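Local coordinates for protein possible prolidase (Bifidobacterium longum NCC2705, PDB 2P9B) that is a putative prolidase of the amidohydrolase family, probably a hydrolase of carbon-nitrogen bonds, its substrate unconfirmed, at residues N120-I132 and V423-P435. Residues are numbered along the deposited sequence; the frame is centred on the assembly and turned at random.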
# COMPACT_ATOMS: atom_id res chain seq x y z
N ASN A 120 -10.36 -5.76 -9.80
CA ASN A 120 -9.85 -4.72 -8.92
C ASN A 120 -8.33 -4.68 -8.90
O ASN A 120 -7.74 -3.59 -8.84
CB ASN A 120 -10.41 -4.89 -7.50
CG ASN A 120 -11.89 -4.53 -7.43
OD1 ASN A 120 -12.31 -3.51 -7.98
ND2 ASN A 120 -12.67 -5.34 -6.73
N ALA A 121 -7.69 -5.84 -8.95
CA ALA A 121 -6.23 -5.88 -8.96
C ALA A 121 -5.75 -5.24 -10.27
O ALA A 121 -4.73 -4.56 -10.31
CB ALA A 121 -5.73 -7.32 -8.87
N THR A 122 -6.51 -5.46 -11.34
CA THR A 122 -6.15 -4.89 -12.63
C THR A 122 -6.32 -3.37 -12.62
O THR A 122 -5.52 -2.65 -13.22
CB THR A 122 -7.00 -5.50 -13.77
OG1 THR A 122 -6.72 -6.90 -13.85
CG2 THR A 122 -6.66 -4.84 -15.10
N THR A 123 -7.35 -2.89 -11.94
CA THR A 123 -7.58 -1.45 -11.84
C THR A 123 -6.40 -0.80 -11.12
O THR A 123 -5.88 0.23 -11.56
CB THR A 123 -8.88 -1.15 -11.07
OG1 THR A 123 -10.00 -1.61 -11.83
CG2 THR A 123 -9.03 0.34 -10.81
N LEU A 124 -5.97 -1.40 -10.02
CA LEU A 124 -4.83 -0.89 -9.27
C LEU A 124 -3.61 -0.83 -10.19
O LEU A 124 -2.93 0.19 -10.26
CB LEU A 124 -4.53 -1.77 -8.05
CG LEU A 124 -5.38 -1.49 -6.81
CD1 LEU A 124 -5.51 -2.74 -5.96
CD2 LEU A 124 -4.73 -0.35 -6.03
N LEU A 125 -3.35 -1.93 -10.90
CA LEU A 125 -2.21 -1.95 -11.81
C LEU A 125 -2.31 -0.87 -12.88
O LEU A 125 -1.35 -0.14 -13.12
CB LEU A 125 -2.07 -3.33 -12.47
CG LEU A 125 -0.89 -3.48 -13.45
CD1 LEU A 125 0.41 -3.21 -12.71
CD2 LEU A 125 -0.88 -4.88 -14.04
N GLU A 126 -3.48 -0.74 -13.51
CA GLU A 126 -3.67 0.26 -14.55
C GLU A 126 -3.47 1.68 -14.03
O GLU A 126 -3.15 2.59 -14.80
CB GLU A 126 -5.07 0.14 -15.18
CG GLU A 126 -5.29 -1.19 -15.90
CD GLU A 126 -6.71 -1.37 -16.38
OE1 GLU A 126 -7.64 -0.83 -15.75
OE2 GLU A 126 -6.91 -2.08 -17.39
N SER A 127 -3.66 1.87 -12.72
CA SER A 127 -3.49 3.19 -12.12
C SER A 127 -2.01 3.44 -11.82
O SER A 127 -1.64 4.51 -11.35
CB SER A 127 -4.32 3.31 -10.83
OG SER A 127 -3.72 2.62 -9.74
N GLY A 128 -1.18 2.43 -12.09
CA GLY A 128 0.25 2.57 -11.87
C GLY A 128 0.83 1.92 -10.62
O GLY A 128 2.00 2.13 -10.30
N VAL A 129 0.03 1.11 -9.93
CA VAL A 129 0.46 0.42 -8.71
C VAL A 129 0.94 -0.99 -9.06
O VAL A 129 0.14 -1.85 -9.43
CB VAL A 129 -0.71 0.32 -7.71
CG1 VAL A 129 -0.23 -0.28 -6.40
CG2 VAL A 129 -1.29 1.70 -7.49
N THR A 130 2.24 -1.24 -8.92
CA THR A 130 2.82 -2.52 -9.28
C THR A 130 2.97 -3.54 -8.16
O THR A 130 3.28 -4.70 -8.42
CB THR A 130 4.17 -2.31 -9.99
OG1 THR A 130 4.97 -1.41 -9.22
CG2 THR A 130 3.95 -1.71 -11.37
N THR A 131 2.76 -3.11 -6.92
CA THR A 131 2.83 -4.01 -5.78
C THR A 131 1.74 -3.56 -4.82
O THR A 131 1.56 -2.36 -4.60
CB THR A 131 4.19 -3.94 -5.04
OG1 THR A 131 5.25 -4.29 -5.94
CG2 THR A 131 4.20 -4.91 -3.86
N ILE A 132 1.00 -4.52 -4.27
CA ILE A 132 -0.05 -4.21 -3.32
C ILE A 132 -0.05 -5.24 -2.21
O ILE A 132 0.47 -6.35 -2.38
CB ILE A 132 -1.48 -4.24 -3.97
CG1 ILE A 132 -1.82 -5.65 -4.46
CG2 ILE A 132 -1.56 -3.23 -5.09
CD1 ILE A 132 -3.26 -5.78 -4.99
N VAL A 423 2.14 1.73 -17.86
CA VAL A 423 2.54 1.00 -16.66
C VAL A 423 3.19 -0.30 -17.10
O VAL A 423 2.69 -0.97 -18.00
CB VAL A 423 1.33 0.66 -15.77
CG1 VAL A 423 1.81 0.01 -14.47
CG2 VAL A 423 0.53 1.91 -15.48
N ILE A 424 4.31 -0.64 -16.49
CA ILE A 424 5.01 -1.87 -16.83
C ILE A 424 5.16 -2.64 -15.53
O ILE A 424 5.67 -2.11 -14.54
CB ILE A 424 6.40 -1.57 -17.44
CG1 ILE A 424 6.22 -0.69 -18.68
CG2 ILE A 424 7.13 -2.87 -17.78
CD1 ILE A 424 7.50 -0.28 -19.36
N ALA A 425 4.69 -3.89 -15.52
CA ALA A 425 4.77 -4.72 -14.33
C ALA A 425 5.72 -5.88 -14.57
O ALA A 425 5.48 -6.72 -15.43
CB ALA A 425 3.38 -5.25 -13.98
N ALA A 426 6.80 -5.93 -13.79
CA ALA A 426 7.79 -6.99 -13.94
C ALA A 426 8.16 -7.20 -15.41
O ALA A 426 8.25 -8.34 -15.88
CB ALA A 426 7.26 -8.28 -13.34
N GLY A 427 8.36 -6.10 -16.13
CA GLY A 427 8.74 -6.20 -17.53
C GLY A 427 7.58 -6.36 -18.51
O GLY A 427 7.79 -6.35 -19.72
N HIS A 428 6.37 -6.52 -17.98
CA HIS A 428 5.18 -6.69 -18.81
C HIS A 428 4.43 -5.38 -19.00
O HIS A 428 3.78 -4.90 -18.07
CB HIS A 428 4.22 -7.69 -18.15
CG HIS A 428 4.74 -9.09 -18.06
ND1 HIS A 428 4.79 -9.93 -19.14
CD2 HIS A 428 5.20 -9.80 -17.00
CE1 HIS A 428 5.25 -11.11 -18.76
NE2 HIS A 428 5.50 -11.06 -17.47
N PRO A 429 4.50 -4.79 -20.19
CA PRO A 429 3.77 -3.53 -20.39
C PRO A 429 2.28 -3.82 -20.32
O PRO A 429 1.82 -4.87 -20.79
CB PRO A 429 4.20 -3.10 -21.80
CG PRO A 429 5.56 -3.70 -21.94
CD PRO A 429 5.38 -5.07 -21.34
N VAL A 430 1.52 -2.90 -19.74
CA VAL A 430 0.08 -3.07 -19.63
C VAL A 430 -0.55 -2.32 -20.80
O VAL A 430 -0.65 -1.10 -20.77
CB VAL A 430 -0.45 -2.49 -18.31
CG1 VAL A 430 -1.95 -2.73 -18.20
CG2 VAL A 430 0.29 -3.13 -17.14
N TRP A 431 -0.94 -3.06 -21.83
CA TRP A 431 -1.53 -2.43 -23.02
C TRP A 431 -3.02 -2.13 -22.83
O TRP A 431 -3.88 -2.72 -23.49
CB TRP A 431 -1.34 -3.33 -24.24
CG TRP A 431 0.09 -3.66 -24.54
CD1 TRP A 431 0.61 -4.90 -24.79
CD2 TRP A 431 1.19 -2.74 -24.65
NE1 TRP A 431 1.95 -4.80 -25.07
CE2 TRP A 431 2.33 -3.49 -25.00
CE3 TRP A 431 1.31 -1.35 -24.52
CZ2 TRP A 431 3.59 -2.91 -25.19
CZ3 TRP A 431 2.56 -0.76 -24.72
CH2 TRP A 431 3.68 -1.54 -25.06
N ARG A 432 -3.31 -1.20 -21.93
CA ARG A 432 -4.68 -0.77 -21.65
C ARG A 432 -4.61 0.74 -21.40
O ARG A 432 -3.60 1.24 -20.91
CB ARG A 432 -5.22 -1.51 -20.41
CG ARG A 432 -5.32 -3.03 -20.57
CD ARG A 432 -6.61 -3.48 -21.28
NE ARG A 432 -6.73 -2.99 -22.65
CZ ARG A 432 -7.76 -3.26 -23.45
NH1 ARG A 432 -8.76 -4.03 -23.02
NH2 ARG A 432 -7.81 -2.75 -24.67
N PRO A 433 -5.68 1.48 -21.72
CA PRO A 433 -5.73 2.94 -21.54
C PRO A 433 -5.55 3.51 -20.14
O PRO A 433 -4.94 4.57 -19.96
CB PRO A 433 -7.09 3.32 -22.14
CG PRO A 433 -7.91 2.10 -21.89
CD PRO A 433 -6.96 0.98 -22.26
N GLY A 434 -6.08 2.81 -19.15
CA GLY A 434 -5.99 3.29 -17.79
C GLY A 434 -7.22 2.79 -17.07
O GLY A 434 -8.04 2.11 -17.68
N PRO A 435 -7.39 3.12 -15.79
CA PRO A 435 -8.57 2.64 -15.07
C PRO A 435 -9.87 3.34 -15.44
O PRO A 435 -9.87 4.49 -15.87
CB PRO A 435 -8.19 2.87 -13.61
CG PRO A 435 -7.42 4.14 -13.70
CD PRO A 435 -6.52 3.91 -14.90
O HOH W 1 -2.69 1.91 -17.74
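Leu125, in the last turn of helix 113-126, meets Val423, Ala425 and Val430 of the hairpin built on strands 422-425 and 428-429. Its CG stands anti to the backbone N (chi1 -180°), and the forked tip thereby reaches the hairpin although the CB does not aim at it. From CB outward, CG comes first, 3.9 Å from Val430 CG2. The branches then part: CD1 settles against Ala425 CB at 3.8 Å and against Val423 CG1, while CD2 lies 3.7 Å from Val430 CG2. A branched leucine suits this place because one methyl meets strand 422-425 and the other Val430, whose N bonds back to Val423 O; the small Ala425 lets CD1 come close to the strand. Val423, beta-branched as befits a strand, spreads its methyls against the helix end, CG1 3.4 Å from Leu125 O and CG2 3.7 Å from Gly128 CA. Gly128 ends the helix in a Schellman motif, with a positive phi (102°) that favours glycine. Just beyond, Thr130 turns its methyl to the hairpin, CG2 lying 3.6 Å from Ile424 O.

Around Glu126, which is partly exposed, polar groups join in. Its carboxylate runs alongside the aliphatic start of Arg432, OE2 3.5 Å from Arg432 CB, but the bent arginine turns its NE to Trp431 O, so the opposite charges do not meet. A water donates to Glu126 O and, weakly, to Arg432 O. The buried Pro435 ring makes a separate apolar contact, CD 3.6 Å from Glu126 O and CB against the Thr123 methyl. Strand 68-78, helix 113-126 and the parallel strand 129-134 form a beta-alpha-beta crossover, the repeating unit of the TIM barrel, to whose clan the amidohydrolase family belongs; here a hairpin late in the chain packs against its helix-strand junction.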